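PDB 2GS5: YqgE/AlgH family protein from Corynebacterium diphtheriae NCTC 13129, which is of unknown function but belongs to the UPF0301 (AlgH) family of conserved bacterial proteins. Local coordinates for residues G18-A23 with G175-R180; V58-F61 with W67-C70; A101-L106 with K126-G131. One frame throughout, in Å; residues are numbered along the deposited sequence.

In the fold
Interaction 1 joins residues 18-23, near the N-terminus, to residues 175-180, near the C-terminal end of the modelled chain, 152 residues apart. Interactions 2 and 3 are nested inside that long loop, one after the other. Their centres lie about 26 and 25 Å from that of interaction 1, on the opposite side of the chain's centre. Interaction 1 is buried, and it sets helix 173-179 against strand 19-23 of the mixed sheet. Interaction 3 reaches the same sheet where strand 129-141 begins. Interactions 2 and 3 have centres about 17 Å apart and touch through Lys-126, which packs on Pro-69 and Cys-70. Interaction 1 thus packs a C-terminal helix on the sheet, while interactions 2 and 3 adjoin on the far side.

Interaction 1 (G18-A23 with G175-R180)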
ATOM      1  N   GLY A  18      -3.310   4.247   5.815  1.00 12.51           N
ATOM      2  CA  GLY A  18      -4.432   3.492   5.277  1.00 11.89           C
ATOM      3  C   GLY A  18      -4.991   4.061   3.981  1.00 12.08           C
ATOM      4  O   GLY A  18      -5.832   3.424   3.349  1.00 13.89           O
HETATM    5  N   MSE A  19      -4.544   5.255   3.595  1.00 11.73           N
HETATM    6  CA  MSE A  19      -4.809   5.794   2.264  1.00 11.98           C
HETATM    7  C   MSE A  19      -3.767   5.291   1.308  1.00 11.50           C
HETATM    8  O   MSE A  19      -2.654   4.993   1.714  1.00 11.60           O
HETATM    9  CB  MSE A  19      -4.748   7.322   2.264  1.00 13.26           C
HETATM   10  CG  MSE A  19      -5.803   7.979   3.118  1.00 15.59           C
HETATM   11 SE   MSE A  19      -7.622   7.787   2.400  1.00 27.56          SE
HETATM   12  CE  MSE A  19      -7.495   8.923   0.844  1.00 28.85           C
ATOM     13  N   VAL A  20      -4.141   5.202   0.036  1.00 11.76           N
ATOM     14  CA  VAL A  20      -3.180   4.967  -1.040  1.00 11.93           C
ATOM     15  C   VAL A  20      -2.990   6.229  -1.874  1.00 11.26           C
ATOM     16  O   VAL A  20      -3.908   7.027  -2.044  1.00 11.44           O
ATOM     17  CB  VAL A  20      -3.569   3.802  -1.964  1.00 12.21           C
ATOM     18  CG1 VAL A  20      -3.336   2.472  -1.246  1.00 12.52           C
ATOM     19  CG2 VAL A  20      -5.007   3.910  -2.427  1.00 11.83           C
ATOM     20  N   LEU A  21      -1.761   6.398  -2.342  1.00 11.28           N
ATOM     21  CA  LEU A  21      -1.376   7.428  -3.283  1.00 11.44           C
ATOM     22  C   LEU A  21      -1.340   6.760  -4.644  1.00 11.58           C
ATOM     23  O   LEU A  21      -0.516   5.872  -4.881  1.00 11.39           O
ATOM     24  CB  LEU A  21       0.003   7.981  -2.946  1.00 11.87           C
ATOM     25  CG  LEU A  21       0.165   8.581  -1.551  1.00 12.51           C
ATOM     26  CD1 LEU A  21       1.632   8.882  -1.219  1.00 13.43           C
ATOM     27  CD2 LEU A  21      -0.702   9.824  -1.427  1.00 13.22           C
ATOM     28  N   VAL A  22      -2.240   7.179  -5.532  1.00 11.57           N
ATOM     29  CA  VAL A  22      -2.356   6.562  -6.847  1.00 11.56           C
ATOM     30  C   VAL A  22      -1.588   7.417  -7.840  1.00 11.02           C
ATOM     31  O   VAL A  22      -1.894   8.595  -8.000  1.00 10.91           O
ATOM     32  CB  VAL A  22      -3.820   6.465  -7.285  1.00 11.79           C
ATOM     33  CG1 VAL A  22      -3.921   5.757  -8.631  1.00 12.47           C
ATOM     34  CG2 VAL A  22      -4.655   5.764  -6.209  1.00 12.78           C
ATOM     35  N   ALA A  23      -0.578   6.837  -8.489  1.00 10.94           N
ATOM     36  CA  ALA A  23       0.261   7.589  -9.432  1.00 11.34           C
ATOM     37  C   ALA A  23      -0.558   8.165 -10.597  1.00 11.56           C
ATOM     38  O   ALA A  23      -1.402   7.479 -11.188  1.00 11.14           O
ATOM     39  CB  ALA A  23       1.388   6.718  -9.978  1.00 11.30           C
ATOM     40  N   GLY A 175      -4.791  -0.201 -12.016  1.00 12.41           N
ATOM     41  CA  GLY A 175      -6.053  -0.194 -12.744  1.00 12.11           C
ATOM     42  C   GLY A 175      -7.272  -0.434 -11.866  1.00 11.99           C
ATOM     43  O   GLY A 175      -8.285   0.258 -12.001  1.00 11.69           O
ATOM     44  N   ASP A 176      -7.177  -1.409 -10.963  1.00 12.21           N
ATOM     45  CA  ASP A 176      -8.296  -1.738 -10.090  1.00 12.58           C
ATOM     46  C   ASP A 176      -8.619  -0.573  -9.155  1.00 12.18           C
ATOM     47  O   ASP A 176      -9.779  -0.246  -8.935  1.00 12.36           O
ATOM     48  CB  ASP A 176      -8.000  -2.991  -9.259  1.00 13.04           C
ATOM     49  CG  ASP A 176      -7.964  -4.267 -10.088  1.00 15.87           C
ATOM     50  OD1 ASP A 176      -8.174  -4.219 -11.318  1.00 16.00           O
ATOM     51  OD2 ASP A 176      -7.731  -5.343  -9.488  1.00 20.27           O
ATOM     52  N   VAL A 177      -7.593   0.081  -8.622  1.00 11.85           N
ATOM     53  CA  VAL A 177      -7.840   1.217  -7.724  1.00 11.86           C
ATOM     54  C   VAL A 177      -8.466   2.378  -8.500  1.00 11.59           C
ATOM     55  O   VAL A 177      -9.394   3.014  -8.013  1.00 11.26           O
ATOM     56  CB  VAL A 177      -6.567   1.684  -6.982  1.00 12.08           C
ATOM     57  CG1 VAL A 177      -6.871   2.911  -6.132  1.00 13.29           C
ATOM     58  CG2 VAL A 177      -6.019   0.547  -6.120  1.00 13.17           C
HETATM   59  N   MSE A 178      -7.985   2.638  -9.718  1.00 10.81           N
HETATM   60  CA  MSE A 178      -8.543   3.706 -10.548  1.00 11.38           C
HETATM   61  C   MSE A 178     -10.029   3.478 -10.832  1.00 11.13           C
HETATM   62  O   MSE A 178     -10.818   4.419 -10.851  1.00 11.67           O
HETATM   63  CB  MSE A 178      -7.760   3.819 -11.869  1.00 11.21           C
HETATM   64  CG  MSE A 178      -6.366   4.417 -11.720  1.00 12.92           C
HETATM   65 SE   MSE A 178      -6.389   6.338 -11.345  1.00 18.67          SE
HETATM   66  CE  MSE A 178      -6.802   6.975 -13.140  1.00 14.23           C
ATOM     67  N   ARG A 179     -10.410   2.225 -11.033  1.00 11.68           N
ATOM     68  CA  ARG A 179     -11.819   1.891 -11.288  1.00 12.67           C
ATOM     69  C   ARG A 179     -12.785   2.154 -10.118  1.00 12.89           C
ATOM     70  O   ARG A 179     -13.998   2.278 -10.346  1.00 12.78           O
ATOM     71  CB  ARG A 179     -11.949   0.443 -11.736  1.00 12.60           C
ATOM     72  CG  ARG A 179     -11.710   0.265 -13.212  1.00 13.24           C
ATOM     73  CD  ARG A 179     -11.862  -1.197 -13.600  1.00 13.91           C
ATOM     74  NE  ARG A 179     -10.665  -1.985 -13.300  1.00 15.40           N
ATOM     75  CZ  ARG A 179      -9.557  -1.976 -14.044  1.00 15.99           C
ATOM     76  NH1 ARG A 179      -8.533  -2.741 -13.709  1.00 13.98           N
ATOM     77  NH2 ARG A 179      -9.469  -1.208 -15.118  1.00 17.74           N
ATOM     78  N   ARG A 180     -12.263   2.234  -8.893  1.00 13.17           N
ATOM     79  CA  ARG A 180     -13.077   2.555  -7.711  1.00 13.91           C
ATOM     80  C   ARG A 180     -13.315   4.043  -7.499  1.00 14.17           C
ATOM     81  O   ARG A 180     -14.116   4.420  -6.642  1.00 14.32           O
ATOM     82  CB  ARG A 180     -12.396   2.065  -6.428  1.00 14.28           C
ATOM     83  CG  ARG A 180     -12.192   0.592  -6.294  1.00 15.77           C
ATOM     84  CD  ARG A 180     -12.063   0.227  -4.820  1.00 15.16           C
ATOM     85  NE  ARG A 180     -10.938   0.881  -4.126  1.00 16.01           N
ATOM     86  CZ  ARG A 180      -9.709   0.369  -4.019  1.00 15.71           C
ATOM     87  NH1 ARG A 180      -9.403  -0.795  -4.580  1.00 14.67           N
ATOM     88  NH2 ARG A 180      -8.773   1.027  -3.345  1.00 14.36           N
TER
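Val-22 and Val-177 meet through one methyl group each. CG2 of Val-22 lies 3.6 Å from CG1 of Val-177. The two side chains lie flank to flank and point opposite ways. In Val-177 this methyl stands opposite the backbone N (chi1 177°), which carries it off the helix toward the strand. The other branch of Val-22 has a different partner. Its CG1 is 3.7 Å from SE of Met-178, a selenomethionine; the two side chains run at a slant to each other. The Met-178 chain is bent at its second and third torsions, and its selenium, not its end methyl, makes the closest approach. Val-22 thus straddles two successive helix residues, one methyl to each. Val-20 adds a looser touch, with its CG2 4.3 Å from CG1 of Val-177. No hydrogen bond joins the segments, and the contact is wholly apolar and buried.

The helix crosses the strand steeply, with 105° between their directions and 9.5 Å between the axes at closest approach. Strand 19-23 runs antiparallel to both strand 36-42 and strand 155-159. Its backbone is hydrogen-bonded to both, for example from Leu-21 to Ile-37 and from Val-20 to Ala-158. Val-36 of strand 36-42 touches both Val-20 and Val-177. Helix 173-179 thus packs on a face of the sheet, and Trp-174 NE1 donates a hydrogen bond to Ala-23 O.

Interaction 2 (V58-F61 with W67-C70); sequences VAVF and WVPC
Val-68 reaches across to Val-60 and Phe-61 with a single methyl group, CG2. The nearest side-chain atom to it is CG1 of Val-60, at 3.8 Å. The two valines pass alongside each other, pointing opposite ways. Both have nearly the same torsion: chi1 is 173° in Val-60 and 172° in Val-68. The touching branches nevertheless differ. Val-60 uses the methyl that lies opposite its own backbone N, whereas Val-68 uses the one opposite its carbonyl carbon. The second methyl of each valine is further from the other residue.

CG2 of Val-68 also rests against the main chain of the facing segment. It lies 3.7 Å from Phe-61 N and 3.8 Å from Phe-61 CA. The Phe-61 side chain joins in through its first carbon, with CB 4.2 Å from the same methyl. With CG anti to the backbone N (chi1 180°), only CB of this side chain is near the valine methyl. Phe-61 is an exposed residue, whereas Val-60 is buried and also touches Leu-134 of strand 129-141. No hydrogen bond crosses between the segments.

Trp-67 points its ring elsewhere. CB of Cys-70 meets that ring at its edge, in plane, and Trp-67 NE1 donates to Leu-118 O. The indole also packs on Pro-122 and Ile-125 of helix 122-125. A hydrogen bond from Cys-70 N to Trp-67 O, 2.9 Å long, holds the main chain. It is part of a 3-10 segment that begins before Trp-67 and includes 67-70. The contact is apolar packing within the connection from strand 58-59 to strand 76-79, with a 3-10 segment packed on the residues that follow strand 58-59. Backbone hydrogen bonds tie Val-58 to Leu-77 and Val-60 to Gln-75.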
ATOM      1  N   VAL A  58      11.414 -12.655  -5.758  1.00 17.67           N
ATOM      2  CA  VAL A  58      12.028 -13.243  -4.572  1.00 17.06           C
ATOM      3  C   VAL A  58      10.954 -13.866  -3.680  1.00 16.25           C
ATOM      4  O   VAL A  58      10.071 -13.179  -3.181  1.00 15.54           O
ATOM      5  CB  VAL A  58      12.815 -12.189  -3.762  1.00 17.17           C
ATOM      6  CG1 VAL A  58      13.433 -12.826  -2.522  1.00 17.58           C
ATOM      7  CG2 VAL A  58      13.894 -11.530  -4.641  1.00 17.63           C
ATOM      8  N   ALA A  59      11.025 -15.180  -3.497  1.00 15.70           N
ATOM      9  CA  ALA A  59      10.089 -15.887  -2.627  1.00 15.39           C
ATOM     10  C   ALA A  59      10.329 -15.505  -1.174  1.00 15.23           C
ATOM     11  O   ALA A  59      11.478 -15.407  -0.727  1.00 15.38           O
ATOM     12  CB  ALA A  59      10.236 -17.404  -2.806  1.00 15.61           C
ATOM     13  N   VAL A  60       9.241 -15.311  -0.435  1.00 14.69           N
ATOM     14  CA  VAL A  60       9.327 -15.049   0.998  1.00 14.43           C
ATOM     15  C   VAL A  60      10.116 -16.163   1.706  1.00 14.62           C
ATOM     16  O   VAL A  60      10.866 -15.896   2.653  1.00 14.65           O
ATOM     17  CB  VAL A  60       7.915 -14.911   1.639  1.00 14.07           C
ATOM     18  CG1 VAL A  60       7.997 -14.814   3.159  1.00 13.40           C
ATOM     19  CG2 VAL A  60       7.184 -13.705   1.059  1.00 13.44           C
ATOM     20  N   PHE A  61       9.956 -17.399   1.234  1.00 15.13           N
ATOM     21  CA  PHE A  61      10.691 -18.550   1.791  1.00 15.60           C
ATOM     22  C   PHE A  61      12.204 -18.318   1.882  1.00 16.44           C
ATOM     23  O   PHE A  61      12.853 -18.798   2.810  1.00 16.48           O
ATOM     24  CB  PHE A  61      10.410 -19.811   0.967  1.00 15.68           C
ATOM     25  CG  PHE A  61      11.122 -21.030   1.472  1.00 15.57           C
ATOM     26  CD1 PHE A  61      10.529 -21.848   2.419  1.00 16.35           C
ATOM     27  CD2 PHE A  61      12.392 -21.354   1.006  1.00 16.32           C
ATOM     28  CE1 PHE A  61      11.192 -22.980   2.890  1.00 16.84           C
ATOM     29  CE2 PHE A  61      13.057 -22.480   1.477  1.00 16.49           C
ATOM     30  CZ  PHE A  61      12.449 -23.290   2.414  1.00 16.20           C
ATOM     31  N   TRP A  67       7.499 -16.859   8.176  1.00 15.53           N
ATOM     32  CA  TRP A  67       6.280 -16.084   7.925  1.00 15.17           C
ATOM     33  C   TRP A  67       5.418 -16.629   6.794  1.00 14.64           C
ATOM     34  O   TRP A  67       4.276 -16.211   6.637  1.00 14.10           O
ATOM     35  CB  TRP A  67       6.635 -14.609   7.673  1.00 15.50           C
ATOM     36  CG  TRP A  67       6.846 -13.903   8.972  1.00 15.21           C
ATOM     37  CD1 TRP A  67       8.029 -13.562   9.547  1.00 16.34           C
ATOM     38  CD2 TRP A  67       5.823 -13.515   9.891  1.00 15.07           C
ATOM     39  NE1 TRP A  67       7.805 -12.963  10.772  1.00 15.69           N
ATOM     40  CE2 TRP A  67       6.457 -12.924  11.004  1.00 15.87           C
ATOM     41  CE3 TRP A  67       4.425 -13.588   9.868  1.00 15.47           C
ATOM     42  CZ2 TRP A  67       5.739 -12.418  12.087  1.00 15.27           C
ATOM     43  CZ3 TRP A  67       3.715 -13.085  10.940  1.00 16.14           C
ATOM     44  CH2 TRP A  67       4.372 -12.507  12.038  1.00 15.79           C
ATOM     45  N   VAL A  68       5.945 -17.568   6.020  1.00 13.97           N
ATOM     46  CA  VAL A  68       5.237 -18.049   4.827  1.00 14.49           C
ATOM     47  C   VAL A  68       3.784 -18.493   5.074  1.00 14.75           C
ATOM     48  O   VAL A  68       2.908 -18.137   4.296  1.00 14.56           O
ATOM     49  CB  VAL A  68       6.040 -19.149   4.090  1.00 14.11           C
ATOM     50  CG1 VAL A  68       5.213 -19.766   2.970  1.00 14.25           C
ATOM     51  CG2 VAL A  68       7.313 -18.547   3.524  1.00 13.59           C
ATOM     52  N   PRO A  69       3.513 -19.257   6.152  1.00 15.06           N
ATOM     53  CA  PRO A  69       2.119 -19.649   6.437  1.00 15.35           C
ATOM     54  C   PRO A  69       1.095 -18.513   6.583  1.00 15.40           C
ATOM     55  O   PRO A  69      -0.091 -18.740   6.390  1.00 16.06           O
ATOM     56  CB  PRO A  69       2.241 -20.423   7.754  1.00 15.85           C
ATOM     57  CG  PRO A  69       3.629 -20.926   7.768  1.00 15.44           C
ATOM     58  CD  PRO A  69       4.454 -19.865   7.112  1.00 15.64           C
ATOM     59  N   CYS A  70       1.552 -17.306   6.904  1.00 14.90           N
ATOM     60  CA  CYS A  70       0.670 -16.148   7.068  1.00 15.19           C
ATOM     61  C   CYS A  70       0.508 -15.342   5.785  1.00 14.59           C
ATOM     62  O   CYS A  70      -0.349 -14.455   5.723  1.00 14.58           O
ATOM     63  CB  CYS A  70       1.228 -15.192   8.119  1.00 15.41           C
ATOM     64  SG  CYS A  70       1.163 -15.777   9.804  1.00 17.25           S
TER

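Interaction 3 (A101-L106 with K126-G131)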
ATOM      1  N   ALA A 101      -5.804  -2.343  18.337  1.00 17.86           N
ATOM      2  CA  ALA A 101      -5.446  -1.536  19.511  1.00 18.52           C
ATOM      3  C   ALA A 101      -5.104  -2.394  20.733  1.00 19.19           C
ATOM      4  O   ALA A 101      -4.437  -1.918  21.660  1.00 19.78           O
ATOM      5  CB  ALA A 101      -6.580  -0.566  19.851  1.00 18.96           C
ATOM      6  N   ARG A 102      -5.573  -3.643  20.741  1.00 19.45           N
ATOM      7  CA  ARG A 102      -5.359  -4.568  21.850  1.00 19.93           C
ATOM      8  C   ARG A 102      -4.391  -5.706  21.503  1.00 19.80           C
ATOM      9  O   ARG A 102      -4.278  -6.687  22.252  1.00 20.40           O
ATOM     10  CB  ARG A 102      -6.700  -5.142  22.301  1.00 20.48           C
ATOM     11  CG  ARG A 102      -7.642  -4.105  22.878  1.00 21.44           C
ATOM     12  CD  ARG A 102      -8.859  -4.768  23.483  1.00 21.95           C
ATOM     13  NE  ARG A 102      -9.735  -3.821  24.169  1.00 23.11           N
ATOM     14  CZ  ARG A 102      -9.663  -3.508  25.461  1.00 23.96           C
ATOM     15  NH1 ARG A 102      -8.731  -4.038  26.248  1.00 24.63           N
ATOM     16  NH2 ARG A 102     -10.532  -2.638  25.966  1.00 24.58           N
ATOM     17  N   VAL A 103      -3.693  -5.574  20.376  1.00 19.22           N
ATOM     18  CA  VAL A 103      -2.679  -6.543  19.973  1.00 18.80           C
ATOM     19  C   VAL A 103      -1.377  -5.780  19.752  1.00 18.74           C
ATOM     20  O   VAL A 103      -1.267  -5.006  18.806  1.00 18.17           O
ATOM     21  CB  VAL A 103      -3.083  -7.280  18.676  1.00 18.31           C
ATOM     22  CG1 VAL A 103      -2.046  -8.347  18.318  1.00 17.36           C
ATOM     23  CG2 VAL A 103      -4.460  -7.910  18.842  1.00 17.47           C
ATOM     24  N   ASP A 104      -0.409  -5.986  20.644  1.00 19.04           N
ATOM     25  CA  ASP A 104       0.829  -5.213  20.621  1.00 19.07           C
ATOM     26  C   ASP A 104       1.582  -5.342  19.305  1.00 18.53           C
ATOM     27  O   ASP A 104       2.169  -4.376  18.834  1.00 19.46           O
ATOM     28  CB  ASP A 104       1.735  -5.620  21.778  1.00 20.09           C
ATOM     29  CG  ASP A 104       1.236  -5.110  23.122  1.00 21.99           C
ATOM     30  OD1 ASP A 104       0.348  -4.228  23.148  1.00 25.73           O
ATOM     31  OD2 ASP A 104       1.745  -5.579  24.159  1.00 26.80           O
ATOM     32  N   ASN A 105       1.553  -6.528  18.703  1.00 17.43           N
ATOM     33  CA  ASN A 105       2.278  -6.754  17.441  1.00 16.83           C
ATOM     34  C   ASN A 105       1.534  -6.356  16.163  1.00 16.11           C
ATOM     35  O   ASN A 105       2.022  -6.614  15.060  1.00 15.25           O
ATOM     36  CB  ASN A 105       2.742  -8.210  17.353  1.00 16.47           C
ATOM     37  CG  ASN A 105       3.887  -8.510  18.302  1.00 17.53           C
ATOM     38  OD1 ASN A 105       3.887  -9.527  18.982  1.00 21.14           O
ATOM     39  ND2 ASN A 105       4.866  -7.619  18.345  1.00 18.26           N
ATOM     40  N   LEU A 106       0.365  -5.728  16.302  1.00 15.61           N
ATOM     41  CA  LEU A 106      -0.336  -5.143  15.168  1.00 15.98           C
ATOM     42  C   LEU A 106      -0.511  -3.645  15.375  1.00 16.29           C
ATOM     43  O   LEU A 106      -0.809  -3.199  16.491  1.00 16.76           O
ATOM     44  CB  LEU A 106      -1.709  -5.786  14.980  1.00 15.34           C
ATOM     45  CG  LEU A 106      -1.721  -7.296  14.744  1.00 14.80           C
ATOM     46  CD1 LEU A 106      -3.161  -7.791  14.613  1.00 14.51           C
ATOM     47  CD2 LEU A 106      -0.898  -7.679  13.514  1.00 13.83           C
ATOM     48  N   LYS A 126      -1.036 -15.610  12.898  1.00 14.15           N
ATOM     49  CA  LYS A 126      -1.822 -16.359  11.901  1.00 13.88           C
ATOM     50  C   LYS A 126      -3.349 -16.268  12.100  1.00 12.98           C
ATOM     51  O   LYS A 126      -4.048 -15.878  11.173  1.00 12.81           O
ATOM     52  CB  LYS A 126      -1.347 -17.820  11.804  1.00 14.81           C
ATOM     53  CG  LYS A 126      -2.165 -18.714  10.854  1.00 16.17           C
ATOM     54  CD  LYS A 126      -1.713 -18.624   9.420  1.00 20.32           C
ATOM     55  CE  LYS A 126      -2.438 -19.627   8.530  1.00 20.84           C
ATOM     56  NZ  LYS A 126      -3.926 -19.431   8.452  1.00 24.53           N
ATOM     57  N   PRO A 127      -3.865 -16.607  13.304  1.00 12.13           N
ATOM     58  CA  PRO A 127      -5.323 -16.519  13.519  1.00 12.21           C
ATOM     59  C   PRO A 127      -5.901 -15.106  13.498  1.00 11.56           C
ATOM     60  O   PRO A 127      -7.118 -14.936  13.373  1.00 10.89           O
ATOM     61  CB  PRO A 127      -5.515 -17.134  14.913  1.00 12.33           C
ATOM     62  CG  PRO A 127      -4.219 -17.060  15.572  1.00 12.99           C
ATOM     63  CD  PRO A 127      -3.176 -17.144  14.493  1.00 12.38           C
ATOM     64  N   LEU A 128      -5.032 -14.103  13.619  1.00 11.30           N
ATOM     65  CA  LEU A 128      -5.458 -12.711  13.766  1.00 11.85           C
ATOM     66  C   LEU A 128      -5.507 -11.946  12.453  1.00 11.47           C
ATOM     67  O   LEU A 128      -5.964 -10.798  12.438  1.00 10.91           O
ATOM     68  CB  LEU A 128      -4.533 -11.968  14.727  1.00 12.22           C
ATOM     69  CG  LEU A 128      -4.304 -12.631  16.083  1.00 12.31           C
ATOM     70  CD1 LEU A 128      -3.388 -11.773  16.976  1.00 13.06           C
ATOM     71  CD2 LEU A 128      -5.617 -12.924  16.813  1.00 12.57           C
ATOM     72  N   VAL A 129      -5.039 -12.564  11.366  1.00 11.22           N
ATOM     73  CA  VAL A 129      -5.110 -11.942  10.040  1.00 11.71           C
ATOM     74  C   VAL A 129      -5.781 -12.859   9.024  1.00 12.04           C
ATOM     75  O   VAL A 129      -5.658 -14.079   9.107  1.00 11.53           O
ATOM     76  CB  VAL A 129      -3.710 -11.526   9.517  1.00 11.82           C
ATOM     77  CG1 VAL A 129      -3.098 -10.415  10.420  1.00 11.82           C
ATOM     78  CG2 VAL A 129      -2.799 -12.740   9.404  1.00 13.36           C
ATOM     79  N   SER A 130      -6.505 -12.265   8.078  1.00 12.07           N
ATOM     80  CA  SER A 130      -7.100 -13.018   6.972  1.00 12.93           C
ATOM     81  C   SER A 130      -6.194 -13.002   5.760  1.00 13.24           C
ATOM     82  O   SER A 130      -6.369 -13.791   4.832  1.00 14.25           O
ATOM     83  CB  SER A 130      -8.472 -12.464   6.590  1.00 13.26           C
ATOM     84  OG  SER A 130      -8.401 -11.090   6.242  1.00 14.73           O
ATOM     85  N   GLY A 131      -5.231 -12.085   5.764  1.00 13.44           N
ATOM     86  CA  GLY A 131      -4.267 -11.974   4.680  1.00 13.32           C
ATOM     87  C   GLY A 131      -3.089 -11.132   5.102  1.00 13.11           C
ATOM     88  O   GLY A 131      -3.168 -10.403   6.083  1.00 12.63           O
TER
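Val-103, which faces Leu-128, opens a type I beta turn closed by a 3.1 Å hydrogen bond from Leu-106 N to Val-103 O. The side chains of Val-103 and Leu-128 meet tip to tip. CG1 of Val-103 is 3.9 Å from CD1 of Leu-128. That valine methyl stands opposite the backbone N (chi1 -177°) and projects toward the leucine. Leu-128 has its CG beside the backbone N (chi1 -52°) and an extended chi2, which carries CD1 across the gap.

The turn leads into strand 106-110, an antiparallel partner of strand 113-116 in the mixed sheet. The other segment leads into strand 129-141 of the same sheet, and the backbone of Leu-128 is hydrogen-bonded to that of Ala-95. The contact therefore joins a beta turn to the residue just before strand 129-141, whose chain turns a corner at Ser-130.

Leu-106 supplies a second, looser touch. Its CD1 lies 4.4 Å from CB of Leu-128, near the base of that side chain. Leu-106 is buried and also packs on Val-114, Val-116 and Ile-125.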